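Side-chain contacts in ATP-dependent RNA helicase HrpB (Escherichia coli, PDB 6EUD), which hydrolyses ATP to ADP and phosphate and is classed as a DExH-box RNA helicase that binds single-stranded RNA: residues Lys645-Tyr650 / Asp703-Ala708; Pro653-Glu658 / Arg691-Trp696. All coordinates share one frame; numbering follows the deposited sequence.

Contacts 1 and 2 lie in the C-terminal part of the chain, on the same side of its centre, with their own centres about 13 Å apart. Contact 1 joins the C-terminal ends of helices 631-646 and 696-705; contact 2 joins the chain before helix 657-662 to the turn between helices 686-692 and 696-705. Between them runs a salt bridge, in which R691 NH2 of 691-696 meets D703 OD2 of 703-708 at 2.8 Å. Neither contact touches the predicted ATP site or the DEFH box; their centres stand about 37 Å (contact 1) and 32 Å (contact 2) from the centre of the chain.

Contact 1: Lys645-Tyr650 / Asp703-Ala708; sequences KWLPEY and DSELPA
L647 sends its CD1 methyl over the aliphatic root of E705, 3.5 Å from E705 CB and 3.9 Å from E705 CG, the two side chains crossing at about a right angle. L647 CD1 also meets L706 CD1 at 3.7 Å; here the two leucines lie side by side, running in opposite senses. The other branch of L706 serves the neighbouring tryptophan: its CD2 lies 4.0 Å from W646 CZ3 and the same distance from W646 CE3, approaching the benzo part of the indole obliquely. L706 thus divides its two methyls between consecutive residues of 645-650. L647 can extend to E705 because its CG is anti to the carbonyl carbon (chi1 -57°) and the chain then runs straight out to CD1 (chi2 -180°).

E705 contributes hydrocarbon alone across this contact. Its chain bends at chi2 (-48°), and its OE1 accepts a hydrogen bond from the backbone N of Q748. L706 rests as well on C642 and A643 of helix 631-646 and on Y722, while W646 also packs on P728 and I746.

Both segments change course here: at L647 and L706 the helical backbone geometry ends, and each is followed by a proline. From L647 to Y650 the chain makes a type I beta turn, with Y650 N bonded to L647 O at 3.3 Å. The arrangement is an apolar meeting of two helix C-terminal ends, those of 631-646 and 696-705, the second of which leads into strand 709-711.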
loop_
_atom_site.group_PDB
_atom_site.type_symbol
_atom_site.label_atom_id
_atom_site.label_comp_id
_atom_site.label_asym_id
_atom_site.label_seq_id
_atom_site.Cartn_x
_atom_site.Cartn_y
_atom_site.Cartn_z
ATOM N N LYS A 645 -12.868 -13.899 -24.088
ATOM C CA LYS A 645 -11.635 -13.742 -24.866
ATOM C C LYS A 645 -11.904 -13.189 -26.262
ATOM O O LYS A 645 -11.230 -12.285 -26.711
ATOM C CB LYS A 645 -10.902 -15.074 -25.007
ATOM C CG LYS A 645 -10.365 -15.629 -23.730
ATOM C CD LYS A 645 -9.498 -16.850 -23.994
ATOM C CE LYS A 645 -10.219 -17.919 -24.797
ATOM N NZ LYS A 645 -9.320 -19.085 -25.010
ATOM N N TRP A 646 -12.888 -13.753 -26.951
ATOM C CA TRP A 646 -13.069 -13.483 -28.374
ATOM C C TRP A 646 -14.018 -12.316 -28.632
ATOM O O TRP A 646 -13.925 -11.669 -29.673
ATOM C CB TRP A 646 -13.594 -14.731 -29.090
ATOM C CG TRP A 646 -12.761 -15.942 -28.864
ATOM C CD1 TRP A 646 -11.426 -15.981 -28.556
ATOM C CD2 TRP A 646 -13.209 -17.305 -28.906
ATOM N NE1 TRP A 646 -11.022 -17.287 -28.413
ATOM C CE2 TRP A 646 -12.090 -18.114 -28.622
ATOM C CE3 TRP A 646 -14.439 -17.911 -29.154
ATOM C CZ2 TRP A 646 -12.177 -19.501 -28.579
ATOM C CZ3 TRP A 646 -14.519 -19.300 -29.115
ATOM C CH2 TRP A 646 -13.395 -20.073 -28.824
ATOM N N LEU A 647 -14.933 -12.074 -27.689
ATOM C CA LEU A 647 -15.881 -10.965 -27.774
ATOM C C LEU A 647 -15.782 -10.077 -26.527
ATOM O O LEU A 647 -16.769 -9.902 -25.804
ATOM C CB LEU A 647 -17.315 -11.484 -27.957
ATOM C CG LEU A 647 -17.565 -12.390 -29.180
ATOM C CD1 LEU A 647 -19.011 -12.853 -29.284
ATOM C CD2 LEU A 647 -17.166 -11.700 -30.457
ATOM N N PRO A 648 -14.588 -9.506 -26.276
ATOM C CA PRO A 648 -14.346 -8.800 -25.008
ATOM C C PRO A 648 -15.023 -7.425 -24.968
ATOM O O PRO A 648 -15.015 -6.789 -23.928
ATOM C CB PRO A 648 -12.829 -8.630 -24.994
ATOM C CG PRO A 648 -12.505 -8.414 -26.489
ATOM C CD PRO A 648 -13.450 -9.368 -27.209
ATOM N N GLU A 649 -15.589 -6.955 -26.076
ATOM C CA GLU A 649 -16.292 -5.673 -26.012
ATOM C C GLU A 649 -17.608 -5.794 -25.235
ATOM O O GLU A 649 -18.229 -4.790 -24.925
ATOM C CB GLU A 649 -16.555 -5.100 -27.412
ATOM C CG GLU A 649 -17.416 -5.959 -28.289
ATOM C CD GLU A 649 -16.601 -6.895 -29.175
ATOM O OE1 GLU A 649 -16.858 -6.916 -30.398
ATOM O OE2 GLU A 649 -15.728 -7.617 -28.652
ATOM N N TYR A 650 -18.028 -7.014 -24.903
ATOM C CA TYR A 650 -19.254 -7.185 -24.115
ATOM C C TYR A 650 -18.946 -7.578 -22.675
ATOM O O TYR A 650 -17.836 -8.025 -22.369
ATOM C CB TYR A 650 -20.163 -8.231 -24.753
ATOM C CG TYR A 650 -20.430 -7.946 -26.198
ATOM C CD1 TYR A 650 -21.271 -6.913 -26.573
ATOM C CD2 TYR A 650 -19.824 -8.698 -27.197
ATOM C CE1 TYR A 650 -21.517 -6.656 -27.890
ATOM C CE2 TYR A 650 -20.065 -8.445 -28.508
ATOM C CZ TYR A 650 -20.910 -7.425 -28.860
ATOM O OH TYR A 650 -21.140 -7.158 -30.195
ATOM N N ASP A 703 -25.866 -17.480 -28.001
ATOM C CA ASP A 703 -26.418 -18.576 -28.821
ATOM C C ASP A 703 -26.052 -18.427 -30.292
ATOM O O ASP A 703 -25.951 -19.399 -31.031
ATOM C CB ASP A 703 -27.940 -18.658 -28.690
ATOM C CG ASP A 703 -28.381 -19.345 -27.408
ATOM O OD1 ASP A 703 -27.519 -19.926 -26.713
ATOM O OD2 ASP A 703 -29.596 -19.320 -27.102
ATOM N N SER A 704 -25.845 -17.192 -30.710
ATOM C CA SER A 704 -25.553 -16.905 -32.106
ATOM C C SER A 704 -24.047 -16.848 -32.423
ATOM O O SER A 704 -23.606 -17.350 -33.464
ATOM C CB SER A 704 -26.209 -15.582 -32.510
ATOM O OG SER A 704 -25.765 -15.230 -33.802
ATOM N N GLU A 705 -23.267 -16.232 -31.534
ATOM C CA GLU A 705 -21.856 -16.004 -31.806
ATOM C C GLU A 705 -20.974 -17.156 -31.350
ATOM O O GLU A 705 -19.917 -17.388 -31.933
ATOM C CB GLU A 705 -21.388 -14.706 -31.153
ATOM C CG GLU A 705 -22.041 -13.467 -31.729
ATOM C CD GLU A 705 -22.008 -13.446 -33.255
ATOM O OE1 GLU A 705 -20.980 -13.846 -33.847
ATOM O OE2 GLU A 705 -23.014 -13.023 -33.868
ATOM N N LEU A 706 -21.406 -17.862 -30.307
ATOM C CA LEU A 706 -20.721 -19.076 -29.866
ATOM C C LEU A 706 -21.736 -20.199 -29.741
ATOM O O LEU A 706 -22.008 -20.672 -28.642
ATOM C CB LEU A 706 -20.000 -18.871 -28.533
ATOM C CG LEU A 706 -18.705 -18.046 -28.519
ATOM C CD1 LEU A 706 -18.980 -16.530 -28.607
ATOM C CD2 LEU A 706 -17.904 -18.361 -27.253
ATOM N N PRO A 707 -22.287 -20.627 -30.881
ATOM C CA PRO A 707 -23.394 -21.586 -30.922
ATOM C C PRO A 707 -22.976 -22.974 -30.453
ATOM O O PRO A 707 -21.807 -23.351 -30.645
ATOM C CB PRO A 707 -23.771 -21.613 -32.409
ATOM C CG PRO A 707 -22.450 -21.347 -33.115
ATOM C CD PRO A 707 -21.743 -20.338 -32.232
ATOM N N ALA A 708 -23.910 -23.725 -29.868
ATOM C CA ALA A 708 -23.609 -25.072 -29.402
ATOM C C ALA A 708 -23.421 -26.006 -30.574
ATOM O O ALA A 708 -22.636 -26.951 -30.488
ATOM C CB ALA A 708 -24.716 -25.603 -28.474
#

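Contact 2: Pro653-Glu658 / Arg691-Trp696; sequences PAVDDE and RGLLDW
P653 lays its ring against L693 and L694, two leucines in the turn between helices 686-692 and 696-705, and so joins the chain leading into helix 657-662 to the turn linking those two helices in the C-terminal region. The contact is made by apolar side chains, and no hydrogen bond links the segments.

The van der Waals contacts centre on the pyrrolidine ring. P653 CD meets L694 CD2 at 3.5 Å, the closest approach, and P653 CG lies 3.9 Å from the same methyl, L694 CD2; ring and leucine cross at about a right angle. On L693 the ring meets the start of the side chain, P653 CG standing 4.0 Å from L693 CB, with an oblique crossing. L694 does not start out toward the proline; its extended chain (chi1 -56°, chi2 174°) brings CD2 there. V655 adds a looser touch through CG1, 4.5 Å from L693 CD1. Behind these residues, V655 packs on L640 and L641 of helix 631-646, and L694 on L640 as well as on Q699 and L702 of helix 696-705, so V655 and L694 share L640 as a neighbour.

Polar interactions shape each segment separately. D656 and D695 occupy N-cap positions, before helices 657-662 and 696-705 respectively, and each side chain caps a backbone N in the first turn of its helix. For D695 that partner is M698 N, bonded to OD1, while D656 OD1 hydrogen-bonds to S659 OG. R691 O accepts a bond from Q699 NE2. The same carbonyl oxygen, R691 O, also receives L694 N at 3.1 Å.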
loop_
_atom_site.group_PDB
_atom_site.type_symbol
_atom_site.label_atom_id
_atom_site.label_comp_id
_atom_site.label_asym_id
_atom_site.label_seq_id
_atom_site.Cartn_x
_atom_site.Cartn_y
_atom_site.Cartn_z
ATOM N N PRO A 653 -19.963 -12.474 -17.821
ATOM C CA PRO A 653 -19.714 -12.828 -16.420
ATOM C C PRO A 653 -18.489 -13.705 -16.233
ATOM O O PRO A 653 -18.215 -14.587 -17.038
ATOM C CB PRO A 653 -20.987 -13.586 -16.016
ATOM C CG PRO A 653 -21.518 -14.105 -17.275
ATOM C CD PRO A 653 -21.237 -13.029 -18.293
ATOM N N ALA A 654 -17.751 -13.444 -15.167
ATOM C CA ALA A 654 -16.687 -14.328 -14.764
ATOM C C ALA A 654 -17.307 -15.655 -14.324
ATOM O O ALA A 654 -18.319 -15.675 -13.626
ATOM C CB ALA A 654 -15.869 -13.708 -13.651
ATOM N N VAL A 655 -16.706 -16.755 -14.754
ATOM C CA VAL A 655 -17.221 -18.074 -14.444
ATOM C C VAL A 655 -16.088 -19.013 -14.077
ATOM O O VAL A 655 -16.183 -20.217 -14.268
ATOM C CB VAL A 655 -18.017 -18.663 -15.626
ATOM C CG1 VAL A 655 -19.306 -17.887 -15.820
ATOM C CG2 VAL A 655 -17.166 -18.650 -16.898
ATOM N N ASP A 656 -15.012 -18.455 -13.537
ATOM C CA ASP A 656 -13.966 -19.267 -12.919
ATOM C C ASP A 656 -14.474 -19.788 -11.579
ATOM O O ASP A 656 -15.390 -19.201 -11.006
ATOM C CB ASP A 656 -12.705 -18.441 -12.736
ATOM C CG ASP A 656 -12.964 -17.188 -11.937
ATOM O OD1 ASP A 656 -13.617 -16.263 -12.473
ATOM O OD2 ASP A 656 -12.508 -17.126 -10.777
ATOM N N ASP A 657 -13.874 -20.863 -11.079
ATOM C CA ASP A 657 -14.331 -21.499 -9.849
ATOM C C ASP A 657 -14.475 -20.526 -8.691
ATOM O O ASP A 657 -15.489 -20.549 -7.984
ATOM C CB ASP A 657 -13.391 -22.636 -9.455
ATOM C CG ASP A 657 -13.791 -23.954 -10.080
ATOM O OD1 ASP A 657 -14.338 -23.939 -11.205
ATOM O OD2 ASP A 657 -13.565 -25.009 -9.452
ATOM N N GLU A 658 -13.503 -19.643 -8.502
ATOM C CA GLU A 658 -13.587 -18.757 -7.346
ATOM C C GLU A 658 -14.691 -17.699 -7.478
ATOM O O GLU A 658 -15.376 -17.419 -6.498
ATOM C CB GLU A 658 -12.242 -18.086 -7.071
ATOM C CG GLU A 658 -12.107 -17.650 -5.611
ATOM C CD GLU A 658 -10.798 -16.932 -5.302
ATOM O OE1 GLU A 658 -9.877 -16.974 -6.147
ATOM O OE2 GLU A 658 -10.695 -16.327 -4.208
ATOM N N ARG A 691 -26.832 -19.609 -17.309
ATOM C CA ARG A 691 -27.437 -18.836 -18.390
ATOM C C ARG A 691 -28.225 -17.656 -17.812
ATOM O O ARG A 691 -28.396 -16.620 -18.466
ATOM C CB ARG A 691 -28.330 -19.741 -19.243
ATOM C CG ARG A 691 -28.690 -19.184 -20.580
ATOM C CD ARG A 691 -29.382 -20.230 -21.420
ATOM N NE ARG A 691 -29.510 -19.780 -22.803
ATOM C CZ ARG A 691 -30.551 -19.095 -23.262
ATOM N NH1 ARG A 691 -31.550 -18.798 -22.442
ATOM N NH2 ARG A 691 -30.595 -18.718 -24.533
ATOM N N GLY A 692 -28.682 -17.816 -16.570
ATOM C CA GLY A 692 -29.402 -16.772 -15.866
ATOM C C GLY A 692 -28.540 -15.547 -15.633
ATOM O O GLY A 692 -29.066 -14.443 -15.490
ATOM N N LEU A 693 -27.218 -15.733 -15.613
ATOM C CA LEU A 693 -26.265 -14.608 -15.481
ATOM C C LEU A 693 -26.333 -13.595 -16.650
ATOM O O LEU A 693 -25.813 -12.488 -16.534
ATOM C CB LEU A 693 -24.829 -15.139 -15.356
ATOM C CG LEU A 693 -24.561 -15.927 -14.060
ATOM C CD1 LEU A 693 -23.232 -16.679 -14.069
ATOM C CD2 LEU A 693 -24.607 -14.990 -12.886
ATOM N N LEU A 694 -26.971 -13.970 -17.762
ATOM C CA LEU A 694 -27.023 -13.120 -18.947
ATOM C C LEU A 694 -28.408 -12.572 -19.141
ATOM O O LEU A 694 -29.387 -13.286 -18.923
ATOM C CB LEU A 694 -26.624 -13.895 -20.198
ATOM C CG LEU A 694 -25.259 -14.573 -20.197
ATOM C CD1 LEU A 694 -25.130 -15.396 -21.459
ATOM C CD2 LEU A 694 -24.157 -13.547 -20.109
ATOM N N ASP A 695 -28.511 -11.315 -19.564
ATOM C CA ASP A 695 -29.811 -10.792 -19.960
ATOM C C ASP A 695 -30.222 -11.451 -21.283
ATOM O O ASP A 695 -29.452 -12.209 -21.885
ATOM C CB ASP A 695 -29.815 -9.246 -20.062
ATOM C CG ASP A 695 -28.806 -8.689 -21.074
ATOM O OD1 ASP A 695 -28.651 -9.244 -22.182
ATOM O OD2 ASP A 695 -28.181 -7.651 -20.763
ATOM N N TRP A 696 -31.442 -11.169 -21.711
ATOM C CA TRP A 696 -31.983 -11.766 -22.913
ATOM C C TRP A 696 -31.083 -11.503 -24.119
ATOM O O TRP A 696 -30.805 -12.421 -24.905
ATOM C CB TRP A 696 -33.383 -11.236 -23.174
ATOM C CG TRP A 696 -34.013 -11.878 -24.348
ATOM C CD1 TRP A 696 -34.659 -13.084 -24.379
ATOM C CD2 TRP A 696 -34.071 -11.359 -25.685
ATOM N NE1 TRP A 696 -35.115 -13.344 -25.650
ATOM C CE2 TRP A 696 -34.766 -12.300 -26.470
ATOM C CE3 TRP A 696 -33.602 -10.188 -26.291
ATOM C CZ2 TRP A 696 -35.003 -12.109 -27.834
ATOM C CZ3 TRP A 696 -33.839 -10.004 -27.649
ATOM C CH2 TRP A 696 -34.536 -10.955 -28.400
#